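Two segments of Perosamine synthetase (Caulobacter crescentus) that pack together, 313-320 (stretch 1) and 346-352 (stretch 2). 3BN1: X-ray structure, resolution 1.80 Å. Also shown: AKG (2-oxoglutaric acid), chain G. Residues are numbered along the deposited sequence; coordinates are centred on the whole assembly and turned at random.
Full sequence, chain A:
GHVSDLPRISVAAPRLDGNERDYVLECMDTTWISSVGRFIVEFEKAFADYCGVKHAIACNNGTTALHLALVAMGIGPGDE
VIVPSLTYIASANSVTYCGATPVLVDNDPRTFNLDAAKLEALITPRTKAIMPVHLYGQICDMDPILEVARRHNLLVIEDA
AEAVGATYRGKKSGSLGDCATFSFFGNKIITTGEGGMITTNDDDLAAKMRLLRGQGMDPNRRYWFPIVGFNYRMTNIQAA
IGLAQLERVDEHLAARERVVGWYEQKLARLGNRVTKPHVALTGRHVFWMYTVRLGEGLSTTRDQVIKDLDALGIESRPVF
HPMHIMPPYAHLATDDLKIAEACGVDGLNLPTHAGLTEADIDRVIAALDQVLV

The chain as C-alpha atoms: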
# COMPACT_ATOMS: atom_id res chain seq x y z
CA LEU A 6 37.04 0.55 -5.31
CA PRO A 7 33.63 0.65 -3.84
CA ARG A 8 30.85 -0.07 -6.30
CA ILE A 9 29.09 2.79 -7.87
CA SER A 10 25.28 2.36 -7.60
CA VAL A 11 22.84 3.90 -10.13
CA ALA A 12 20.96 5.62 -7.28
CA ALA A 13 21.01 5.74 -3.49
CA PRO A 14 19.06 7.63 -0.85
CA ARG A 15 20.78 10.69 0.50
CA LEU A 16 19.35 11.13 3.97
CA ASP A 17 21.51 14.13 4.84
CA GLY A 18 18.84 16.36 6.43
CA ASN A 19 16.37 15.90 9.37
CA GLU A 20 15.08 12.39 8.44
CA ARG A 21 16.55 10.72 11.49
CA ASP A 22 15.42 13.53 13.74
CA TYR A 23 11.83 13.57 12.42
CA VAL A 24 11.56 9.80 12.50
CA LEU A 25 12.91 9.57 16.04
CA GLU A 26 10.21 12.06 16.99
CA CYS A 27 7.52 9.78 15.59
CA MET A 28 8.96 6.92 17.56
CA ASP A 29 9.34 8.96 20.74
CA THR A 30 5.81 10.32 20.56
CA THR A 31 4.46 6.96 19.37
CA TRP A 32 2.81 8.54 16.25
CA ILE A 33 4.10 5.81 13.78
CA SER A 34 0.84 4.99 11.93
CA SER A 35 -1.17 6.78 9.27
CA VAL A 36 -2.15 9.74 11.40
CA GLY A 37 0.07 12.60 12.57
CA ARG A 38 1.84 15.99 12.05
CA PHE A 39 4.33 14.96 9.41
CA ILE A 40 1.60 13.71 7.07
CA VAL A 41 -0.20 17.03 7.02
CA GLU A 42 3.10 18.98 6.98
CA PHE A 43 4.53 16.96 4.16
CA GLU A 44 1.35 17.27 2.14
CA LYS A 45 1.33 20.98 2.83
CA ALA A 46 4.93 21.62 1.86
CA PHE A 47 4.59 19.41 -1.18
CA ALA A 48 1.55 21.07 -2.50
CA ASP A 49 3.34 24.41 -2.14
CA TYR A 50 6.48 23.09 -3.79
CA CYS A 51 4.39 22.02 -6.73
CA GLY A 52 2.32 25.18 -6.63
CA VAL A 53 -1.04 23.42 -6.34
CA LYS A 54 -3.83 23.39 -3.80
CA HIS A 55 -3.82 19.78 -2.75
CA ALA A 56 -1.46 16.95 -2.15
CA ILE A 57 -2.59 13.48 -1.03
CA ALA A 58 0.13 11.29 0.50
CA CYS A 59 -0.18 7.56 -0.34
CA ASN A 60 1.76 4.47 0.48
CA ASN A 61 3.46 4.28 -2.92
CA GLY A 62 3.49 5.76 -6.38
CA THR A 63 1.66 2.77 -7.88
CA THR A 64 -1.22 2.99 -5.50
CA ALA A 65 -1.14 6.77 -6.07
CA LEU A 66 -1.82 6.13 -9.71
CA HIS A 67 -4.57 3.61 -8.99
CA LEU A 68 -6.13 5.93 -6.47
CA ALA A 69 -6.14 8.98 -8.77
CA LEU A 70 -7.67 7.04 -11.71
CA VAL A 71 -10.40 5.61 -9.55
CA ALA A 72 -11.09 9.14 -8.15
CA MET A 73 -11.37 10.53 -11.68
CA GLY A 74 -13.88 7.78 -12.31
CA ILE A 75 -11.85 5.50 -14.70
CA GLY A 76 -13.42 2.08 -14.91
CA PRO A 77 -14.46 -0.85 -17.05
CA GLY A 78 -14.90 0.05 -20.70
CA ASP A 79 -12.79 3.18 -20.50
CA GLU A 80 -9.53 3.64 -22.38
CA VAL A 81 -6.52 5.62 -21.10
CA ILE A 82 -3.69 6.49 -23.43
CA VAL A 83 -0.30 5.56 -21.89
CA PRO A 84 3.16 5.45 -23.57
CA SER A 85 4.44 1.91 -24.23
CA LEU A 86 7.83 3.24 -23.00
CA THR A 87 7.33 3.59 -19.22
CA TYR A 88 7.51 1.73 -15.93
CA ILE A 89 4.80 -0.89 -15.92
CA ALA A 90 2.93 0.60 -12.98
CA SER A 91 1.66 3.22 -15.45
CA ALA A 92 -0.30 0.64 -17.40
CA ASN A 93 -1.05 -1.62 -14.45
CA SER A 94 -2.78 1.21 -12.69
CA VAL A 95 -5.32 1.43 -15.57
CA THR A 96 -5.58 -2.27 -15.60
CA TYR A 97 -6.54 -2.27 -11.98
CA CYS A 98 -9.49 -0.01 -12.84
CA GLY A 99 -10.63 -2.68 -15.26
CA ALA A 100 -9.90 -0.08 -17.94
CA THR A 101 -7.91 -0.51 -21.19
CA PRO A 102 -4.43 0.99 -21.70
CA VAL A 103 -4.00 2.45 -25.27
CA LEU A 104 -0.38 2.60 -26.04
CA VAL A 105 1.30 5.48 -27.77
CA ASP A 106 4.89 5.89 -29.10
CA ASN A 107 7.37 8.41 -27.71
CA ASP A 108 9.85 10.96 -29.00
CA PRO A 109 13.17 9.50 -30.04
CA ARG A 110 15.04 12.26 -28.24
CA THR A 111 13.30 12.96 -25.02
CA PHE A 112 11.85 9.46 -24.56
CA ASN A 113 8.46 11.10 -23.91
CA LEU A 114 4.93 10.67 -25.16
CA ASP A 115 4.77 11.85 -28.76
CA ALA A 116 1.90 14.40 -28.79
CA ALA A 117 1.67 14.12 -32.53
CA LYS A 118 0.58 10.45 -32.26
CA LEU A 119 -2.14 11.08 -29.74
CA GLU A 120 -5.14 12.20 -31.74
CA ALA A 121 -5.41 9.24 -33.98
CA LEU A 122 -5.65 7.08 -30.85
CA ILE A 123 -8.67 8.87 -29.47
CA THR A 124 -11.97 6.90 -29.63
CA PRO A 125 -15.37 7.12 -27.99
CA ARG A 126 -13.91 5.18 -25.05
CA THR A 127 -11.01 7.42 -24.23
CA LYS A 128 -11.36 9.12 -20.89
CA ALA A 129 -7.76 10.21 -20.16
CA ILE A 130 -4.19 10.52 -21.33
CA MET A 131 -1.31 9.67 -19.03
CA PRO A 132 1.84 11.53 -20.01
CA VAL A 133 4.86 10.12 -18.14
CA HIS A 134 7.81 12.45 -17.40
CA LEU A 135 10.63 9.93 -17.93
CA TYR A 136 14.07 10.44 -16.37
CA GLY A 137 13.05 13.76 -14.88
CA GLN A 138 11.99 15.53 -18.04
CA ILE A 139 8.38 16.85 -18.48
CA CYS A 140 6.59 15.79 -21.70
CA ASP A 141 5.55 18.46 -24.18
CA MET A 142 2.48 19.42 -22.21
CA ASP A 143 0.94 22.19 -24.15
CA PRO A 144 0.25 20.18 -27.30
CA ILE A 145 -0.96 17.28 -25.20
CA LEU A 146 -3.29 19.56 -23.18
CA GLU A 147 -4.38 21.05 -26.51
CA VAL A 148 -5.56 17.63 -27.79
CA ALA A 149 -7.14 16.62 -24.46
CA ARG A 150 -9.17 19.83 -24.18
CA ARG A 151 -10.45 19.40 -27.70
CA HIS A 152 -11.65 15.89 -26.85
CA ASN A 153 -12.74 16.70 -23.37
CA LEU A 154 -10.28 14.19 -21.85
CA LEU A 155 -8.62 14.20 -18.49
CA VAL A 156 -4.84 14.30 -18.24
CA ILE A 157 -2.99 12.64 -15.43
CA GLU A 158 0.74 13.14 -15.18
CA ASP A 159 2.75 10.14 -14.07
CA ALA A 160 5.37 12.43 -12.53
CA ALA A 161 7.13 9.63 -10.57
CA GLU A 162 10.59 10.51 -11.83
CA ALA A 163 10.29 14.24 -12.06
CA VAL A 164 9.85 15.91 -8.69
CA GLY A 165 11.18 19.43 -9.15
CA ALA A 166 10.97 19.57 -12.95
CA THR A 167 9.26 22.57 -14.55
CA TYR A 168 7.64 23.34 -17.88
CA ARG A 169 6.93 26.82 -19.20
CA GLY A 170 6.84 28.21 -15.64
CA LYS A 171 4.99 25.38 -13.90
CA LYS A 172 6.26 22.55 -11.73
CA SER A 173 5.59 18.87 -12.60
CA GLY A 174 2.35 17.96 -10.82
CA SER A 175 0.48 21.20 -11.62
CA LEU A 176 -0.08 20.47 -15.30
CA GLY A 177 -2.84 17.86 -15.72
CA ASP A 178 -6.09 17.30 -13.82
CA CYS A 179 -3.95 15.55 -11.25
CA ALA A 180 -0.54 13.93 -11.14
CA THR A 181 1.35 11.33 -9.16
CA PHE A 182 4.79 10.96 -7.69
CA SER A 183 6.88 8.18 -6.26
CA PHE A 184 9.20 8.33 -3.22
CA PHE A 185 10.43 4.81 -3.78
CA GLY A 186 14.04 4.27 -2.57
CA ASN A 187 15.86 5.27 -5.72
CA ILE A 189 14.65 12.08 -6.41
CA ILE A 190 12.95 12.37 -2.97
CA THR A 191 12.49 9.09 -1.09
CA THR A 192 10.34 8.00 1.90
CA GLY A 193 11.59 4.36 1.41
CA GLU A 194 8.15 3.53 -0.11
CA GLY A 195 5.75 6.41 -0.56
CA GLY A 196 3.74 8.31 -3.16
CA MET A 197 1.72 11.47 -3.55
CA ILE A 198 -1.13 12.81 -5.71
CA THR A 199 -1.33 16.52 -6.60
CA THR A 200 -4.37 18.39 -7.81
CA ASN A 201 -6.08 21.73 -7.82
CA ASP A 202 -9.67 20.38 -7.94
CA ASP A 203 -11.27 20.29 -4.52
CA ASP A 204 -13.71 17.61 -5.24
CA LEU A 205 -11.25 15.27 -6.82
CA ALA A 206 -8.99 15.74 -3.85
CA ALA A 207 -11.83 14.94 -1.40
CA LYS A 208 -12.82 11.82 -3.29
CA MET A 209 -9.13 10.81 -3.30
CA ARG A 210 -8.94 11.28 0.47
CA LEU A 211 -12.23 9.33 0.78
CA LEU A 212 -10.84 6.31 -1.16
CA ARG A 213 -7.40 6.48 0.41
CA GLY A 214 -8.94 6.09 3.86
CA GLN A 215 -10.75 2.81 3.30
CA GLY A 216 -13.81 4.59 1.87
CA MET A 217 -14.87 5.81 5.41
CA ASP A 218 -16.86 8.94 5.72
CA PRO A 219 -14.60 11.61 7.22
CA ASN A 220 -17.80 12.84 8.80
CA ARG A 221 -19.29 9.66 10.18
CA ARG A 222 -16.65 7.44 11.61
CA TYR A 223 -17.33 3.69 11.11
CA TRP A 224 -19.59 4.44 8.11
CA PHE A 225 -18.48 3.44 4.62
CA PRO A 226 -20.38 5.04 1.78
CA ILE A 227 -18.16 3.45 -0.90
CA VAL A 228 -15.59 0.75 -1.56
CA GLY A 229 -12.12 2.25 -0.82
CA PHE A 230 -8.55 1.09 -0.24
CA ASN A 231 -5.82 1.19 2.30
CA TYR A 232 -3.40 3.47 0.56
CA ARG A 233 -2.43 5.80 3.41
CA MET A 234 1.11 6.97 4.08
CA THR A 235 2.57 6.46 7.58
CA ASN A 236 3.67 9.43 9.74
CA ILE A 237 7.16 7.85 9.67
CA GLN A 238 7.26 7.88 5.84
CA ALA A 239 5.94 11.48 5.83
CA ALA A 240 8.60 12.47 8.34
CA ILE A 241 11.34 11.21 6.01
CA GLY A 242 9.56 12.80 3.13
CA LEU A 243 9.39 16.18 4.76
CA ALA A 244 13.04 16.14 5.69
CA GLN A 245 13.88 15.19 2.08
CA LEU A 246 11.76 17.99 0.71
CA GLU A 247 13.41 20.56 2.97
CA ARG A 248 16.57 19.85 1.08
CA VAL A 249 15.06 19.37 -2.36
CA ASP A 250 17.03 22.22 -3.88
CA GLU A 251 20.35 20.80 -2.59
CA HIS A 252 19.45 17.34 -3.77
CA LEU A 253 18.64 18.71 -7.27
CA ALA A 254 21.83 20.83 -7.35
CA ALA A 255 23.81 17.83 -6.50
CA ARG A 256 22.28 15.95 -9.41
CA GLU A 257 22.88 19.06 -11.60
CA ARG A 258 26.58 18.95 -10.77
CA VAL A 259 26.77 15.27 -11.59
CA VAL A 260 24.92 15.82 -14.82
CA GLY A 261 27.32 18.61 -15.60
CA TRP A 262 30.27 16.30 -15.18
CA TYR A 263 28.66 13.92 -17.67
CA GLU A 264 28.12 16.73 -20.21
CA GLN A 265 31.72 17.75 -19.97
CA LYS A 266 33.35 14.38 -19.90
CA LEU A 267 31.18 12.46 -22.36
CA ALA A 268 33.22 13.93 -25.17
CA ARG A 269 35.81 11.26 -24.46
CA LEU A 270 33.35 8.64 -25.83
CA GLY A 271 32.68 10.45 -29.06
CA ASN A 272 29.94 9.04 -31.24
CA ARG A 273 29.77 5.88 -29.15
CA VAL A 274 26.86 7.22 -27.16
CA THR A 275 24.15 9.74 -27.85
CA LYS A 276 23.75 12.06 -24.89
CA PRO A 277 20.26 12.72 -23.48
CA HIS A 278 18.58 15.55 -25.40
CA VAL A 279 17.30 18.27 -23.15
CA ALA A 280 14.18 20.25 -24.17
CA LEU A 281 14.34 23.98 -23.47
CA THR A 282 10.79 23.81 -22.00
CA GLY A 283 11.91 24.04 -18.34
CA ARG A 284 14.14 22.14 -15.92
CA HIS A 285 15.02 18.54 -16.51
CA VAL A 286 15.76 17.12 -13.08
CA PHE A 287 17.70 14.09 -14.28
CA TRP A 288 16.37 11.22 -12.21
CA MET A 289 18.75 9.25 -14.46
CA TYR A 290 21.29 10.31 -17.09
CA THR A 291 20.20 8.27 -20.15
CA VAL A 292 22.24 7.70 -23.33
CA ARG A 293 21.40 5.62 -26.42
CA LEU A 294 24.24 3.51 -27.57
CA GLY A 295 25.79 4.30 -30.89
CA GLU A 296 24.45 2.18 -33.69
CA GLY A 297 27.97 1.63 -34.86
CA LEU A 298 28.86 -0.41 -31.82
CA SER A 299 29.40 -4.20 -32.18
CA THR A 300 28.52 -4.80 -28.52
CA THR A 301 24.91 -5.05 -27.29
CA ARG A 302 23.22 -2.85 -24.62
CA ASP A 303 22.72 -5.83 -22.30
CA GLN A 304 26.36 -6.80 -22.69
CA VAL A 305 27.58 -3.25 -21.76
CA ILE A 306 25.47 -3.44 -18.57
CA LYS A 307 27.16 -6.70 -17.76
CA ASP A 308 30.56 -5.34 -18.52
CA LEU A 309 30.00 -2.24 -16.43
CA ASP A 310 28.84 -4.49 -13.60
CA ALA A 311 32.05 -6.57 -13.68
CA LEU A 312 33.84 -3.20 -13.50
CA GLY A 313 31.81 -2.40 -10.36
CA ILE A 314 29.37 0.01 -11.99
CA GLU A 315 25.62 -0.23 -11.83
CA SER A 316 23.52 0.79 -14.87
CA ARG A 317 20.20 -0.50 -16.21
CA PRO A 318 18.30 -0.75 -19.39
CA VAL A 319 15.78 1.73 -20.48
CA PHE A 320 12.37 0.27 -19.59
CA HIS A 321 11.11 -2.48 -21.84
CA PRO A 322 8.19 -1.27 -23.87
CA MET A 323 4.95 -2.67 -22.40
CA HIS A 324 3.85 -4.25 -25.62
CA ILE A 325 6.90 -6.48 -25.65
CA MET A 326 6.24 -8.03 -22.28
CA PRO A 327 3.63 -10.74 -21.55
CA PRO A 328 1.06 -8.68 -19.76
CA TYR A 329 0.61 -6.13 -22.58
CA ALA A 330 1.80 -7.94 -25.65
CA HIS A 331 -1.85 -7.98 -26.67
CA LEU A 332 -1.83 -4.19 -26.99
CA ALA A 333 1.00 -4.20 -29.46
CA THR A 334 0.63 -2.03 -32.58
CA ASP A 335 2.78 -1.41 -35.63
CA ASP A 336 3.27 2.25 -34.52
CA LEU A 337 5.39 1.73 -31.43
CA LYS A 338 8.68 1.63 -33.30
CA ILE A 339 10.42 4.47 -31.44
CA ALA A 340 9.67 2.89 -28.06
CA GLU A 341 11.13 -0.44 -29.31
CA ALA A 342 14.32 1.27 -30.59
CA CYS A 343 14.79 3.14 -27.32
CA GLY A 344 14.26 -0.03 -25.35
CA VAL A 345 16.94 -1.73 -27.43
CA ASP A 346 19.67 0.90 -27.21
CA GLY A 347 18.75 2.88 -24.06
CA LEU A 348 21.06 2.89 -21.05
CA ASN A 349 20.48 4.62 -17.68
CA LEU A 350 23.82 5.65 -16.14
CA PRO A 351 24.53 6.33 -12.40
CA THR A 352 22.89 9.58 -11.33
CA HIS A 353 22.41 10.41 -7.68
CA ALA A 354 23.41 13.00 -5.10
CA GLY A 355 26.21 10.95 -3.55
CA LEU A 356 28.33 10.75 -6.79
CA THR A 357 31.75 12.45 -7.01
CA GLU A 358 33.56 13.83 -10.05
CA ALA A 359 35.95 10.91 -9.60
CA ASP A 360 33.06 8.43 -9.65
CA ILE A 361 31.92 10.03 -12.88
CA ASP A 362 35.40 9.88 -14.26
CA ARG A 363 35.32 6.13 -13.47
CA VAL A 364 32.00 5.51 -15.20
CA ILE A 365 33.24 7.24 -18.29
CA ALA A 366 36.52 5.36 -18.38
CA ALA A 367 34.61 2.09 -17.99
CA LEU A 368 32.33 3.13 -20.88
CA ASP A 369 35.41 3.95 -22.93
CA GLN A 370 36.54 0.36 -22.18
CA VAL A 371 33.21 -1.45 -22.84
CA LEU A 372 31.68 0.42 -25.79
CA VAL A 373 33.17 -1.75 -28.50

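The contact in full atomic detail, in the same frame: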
# COMPACT_ATOMS: atom_id res chain seq x y z
N GLY A 313 32.32 -3.02 -11.59
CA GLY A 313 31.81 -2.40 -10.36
C GLY A 313 30.91 -1.18 -10.49
O GLY A 313 30.78 -0.37 -9.54
N ILE A 314 30.26 -1.09 -11.65
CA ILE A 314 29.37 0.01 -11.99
C ILE A 314 27.98 -0.45 -12.34
O ILE A 314 27.75 -1.20 -13.31
CB ILE A 314 29.93 0.86 -13.13
CG1 ILE A 314 31.06 1.71 -12.58
CG2 ILE A 314 28.87 1.80 -13.70
CD1 ILE A 314 32.18 1.70 -13.50
N GLU A 315 27.03 0.06 -11.57
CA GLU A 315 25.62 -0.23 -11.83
C GLU A 315 25.03 0.64 -12.95
O GLU A 315 25.30 1.83 -13.03
CB GLU A 315 24.80 0.03 -10.57
CG GLU A 315 23.39 -0.52 -10.75
CD GLU A 315 22.55 -0.51 -9.50
OE1 GLU A 315 22.92 0.23 -8.56
OE2 GLU A 315 21.53 -1.24 -9.52
N SER A 316 24.21 0.05 -13.81
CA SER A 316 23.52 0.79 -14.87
C SER A 316 22.24 -0.01 -15.07
O SER A 316 22.07 -1.07 -14.46
CB SER A 316 24.37 0.88 -16.17
OG SER A 316 24.70 -0.37 -16.74
N ARG A 317 21.36 0.37 -15.98
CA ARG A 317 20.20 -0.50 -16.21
C ARG A 317 19.64 -0.11 -17.55
O ARG A 317 19.89 0.98 -18.08
CB ARG A 317 19.11 -0.36 -15.15
CG ARG A 317 18.62 1.01 -15.23
CD ARG A 317 17.70 1.50 -14.11
NE ARG A 317 16.33 1.04 -14.28
CZ ARG A 317 15.39 1.11 -13.33
NH1 ARG A 317 14.18 0.63 -13.61
NH2 ARG A 317 15.66 1.64 -12.12
N PRO A 318 18.87 -1.03 -18.10
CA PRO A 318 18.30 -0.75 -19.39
C PRO A 318 17.18 0.25 -19.30
O PRO A 318 16.52 0.45 -18.26
CB PRO A 318 17.79 -2.11 -19.84
CG PRO A 318 17.55 -2.88 -18.60
CD PRO A 318 18.23 -2.19 -17.45
N VAL A 319 16.97 0.89 -20.44
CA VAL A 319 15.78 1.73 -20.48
C VAL A 319 14.60 0.73 -20.37
O VAL A 319 14.65 -0.41 -20.81
CB VAL A 319 15.76 2.54 -21.79
CG1 VAL A 319 14.38 2.87 -22.24
CG2 VAL A 319 16.59 3.82 -21.55
N PHE A 320 13.52 1.16 -19.77
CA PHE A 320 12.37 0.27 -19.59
C PHE A 320 12.00 -0.46 -20.83
O PHE A 320 12.06 0.12 -21.92
CB PHE A 320 11.16 1.14 -19.31
CG PHE A 320 11.30 1.96 -18.07
CD1 PHE A 320 11.33 1.33 -16.84
CD2 PHE A 320 11.30 3.36 -18.12
CE1 PHE A 320 11.45 2.03 -15.67
CE2 PHE A 320 11.36 4.14 -16.91
CZ PHE A 320 11.46 3.47 -15.71
N ASP A 346 18.40 0.21 -27.39
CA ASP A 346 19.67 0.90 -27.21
C ASP A 346 19.83 1.81 -25.98
O ASP A 346 20.91 2.37 -25.75
CB ASP A 346 20.07 1.57 -28.57
CG ASP A 346 19.28 2.85 -28.86
OD1 ASP A 346 18.67 3.41 -27.94
OD2 ASP A 346 19.28 3.32 -30.04
N GLY A 347 18.77 1.96 -25.18
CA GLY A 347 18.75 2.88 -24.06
C GLY A 347 19.49 2.41 -22.83
O GLY A 347 19.32 1.27 -22.43
N LEU A 348 20.32 3.28 -22.25
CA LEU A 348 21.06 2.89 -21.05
C LEU A 348 21.00 3.95 -19.97
O LEU A 348 21.47 5.05 -20.18
CB LEU A 348 22.54 2.67 -21.37
CG LEU A 348 23.46 2.30 -20.18
CD1 LEU A 348 23.05 0.91 -19.61
CD2 LEU A 348 24.97 2.30 -20.62
N ASN A 349 20.51 3.63 -18.78
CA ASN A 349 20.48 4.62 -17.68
C ASN A 349 21.81 4.54 -16.97
O ASN A 349 22.13 3.44 -16.51
CB ASN A 349 19.43 4.22 -16.63
CG ASN A 349 18.05 4.26 -17.18
OD1 ASN A 349 17.24 3.33 -16.98
ND2 ASN A 349 17.76 5.32 -17.92
N LEU A 350 22.50 5.67 -16.79
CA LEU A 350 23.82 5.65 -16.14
C LEU A 350 23.69 6.15 -14.68
O LEU A 350 22.75 6.87 -14.37
CB LEU A 350 24.72 6.67 -16.87
CG LEU A 350 25.17 6.31 -18.29
CD1 LEU A 350 26.06 7.41 -18.93
CD2 LEU A 350 25.84 4.95 -18.14
N PRO A 351 24.62 5.82 -13.78
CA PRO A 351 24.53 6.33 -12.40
C PRO A 351 24.30 7.85 -12.34
O PRO A 351 25.02 8.68 -12.95
CB PRO A 351 25.88 5.99 -11.78
CG PRO A 351 26.36 4.80 -12.56
CD PRO A 351 25.82 5.00 -14.01
N THR A 352 23.31 8.20 -11.52
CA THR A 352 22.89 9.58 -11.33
C THR A 352 22.24 9.64 -9.98
O THR A 352 21.15 9.10 -9.78
CB THR A 352 21.80 9.96 -12.39
OG1 THR A 352 21.99 9.19 -13.59
CG2 THR A 352 21.92 11.42 -12.74
C1 AKG G . 12.82 1.35 -10.87
O1 AKG G . 13.38 0.24 -10.67
O2 AKG G . 13.38 2.26 -11.53
C2 AKG G . 11.48 1.61 -10.29
O5 AKG G . 10.99 2.72 -10.38
C3 AKG G . 10.77 0.44 -9.64
C4 AKG G . 9.50 0.89 -8.95
C5 AKG G . 9.09 -0.18 -7.97
O3 AKG G . 8.01 -0.00 -7.34
O4 AKG G . 9.84 -1.33 -7.84

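The two stretches run antiparallel, their end-to-end directions 142° apart, and the pairing is short. Arg317 and Asn349 form a hydrogen-bonded pair: Asn349 N donates to Arg317 O (2.8 Å, 165° at the hydrogen), and Arg317 N returns a longer bond to Asn349 O (3.2 Å, 149°). Two residues on, Val319 N donates to Gly347 O (3.1 Å, 156°), which leaves Pro318 opposite Leu348 as the non-hydrogen-bonded pair, a position that suits proline because its nitrogen has no proton to give. Gly347, the first residue after a helix to leave helical phi/psi, already takes part in the pairing; a beta carbon there would lie 2.3 Å from Val319 CG2, so the valine methyl occupies the space its missing side chain leaves.

Side chains of Pro318 and Leu348 share one face of the ladder, those of Arg317 and Asn349 the other. Leu348 CD1 approaches Ser316 OG and Arg317 O, each at 3.5 Å. On the other face, the Arg317 side chain, with chi1 p and chi3 m, lies beside Asn349 and carries its guanidinium to 2-oxoglutarate, where Arg317 NH2 donates a very short bond to AKG O2 (2.4 Å) and NH1 a weak one to the same oxygen (2.8 Å, 120°). Beyond the ladder, Pro351 CG meets Ile314 CG2 at 4.1 Å and covers Glu315 O at 3.2 Å, a carbonyl left without a partner.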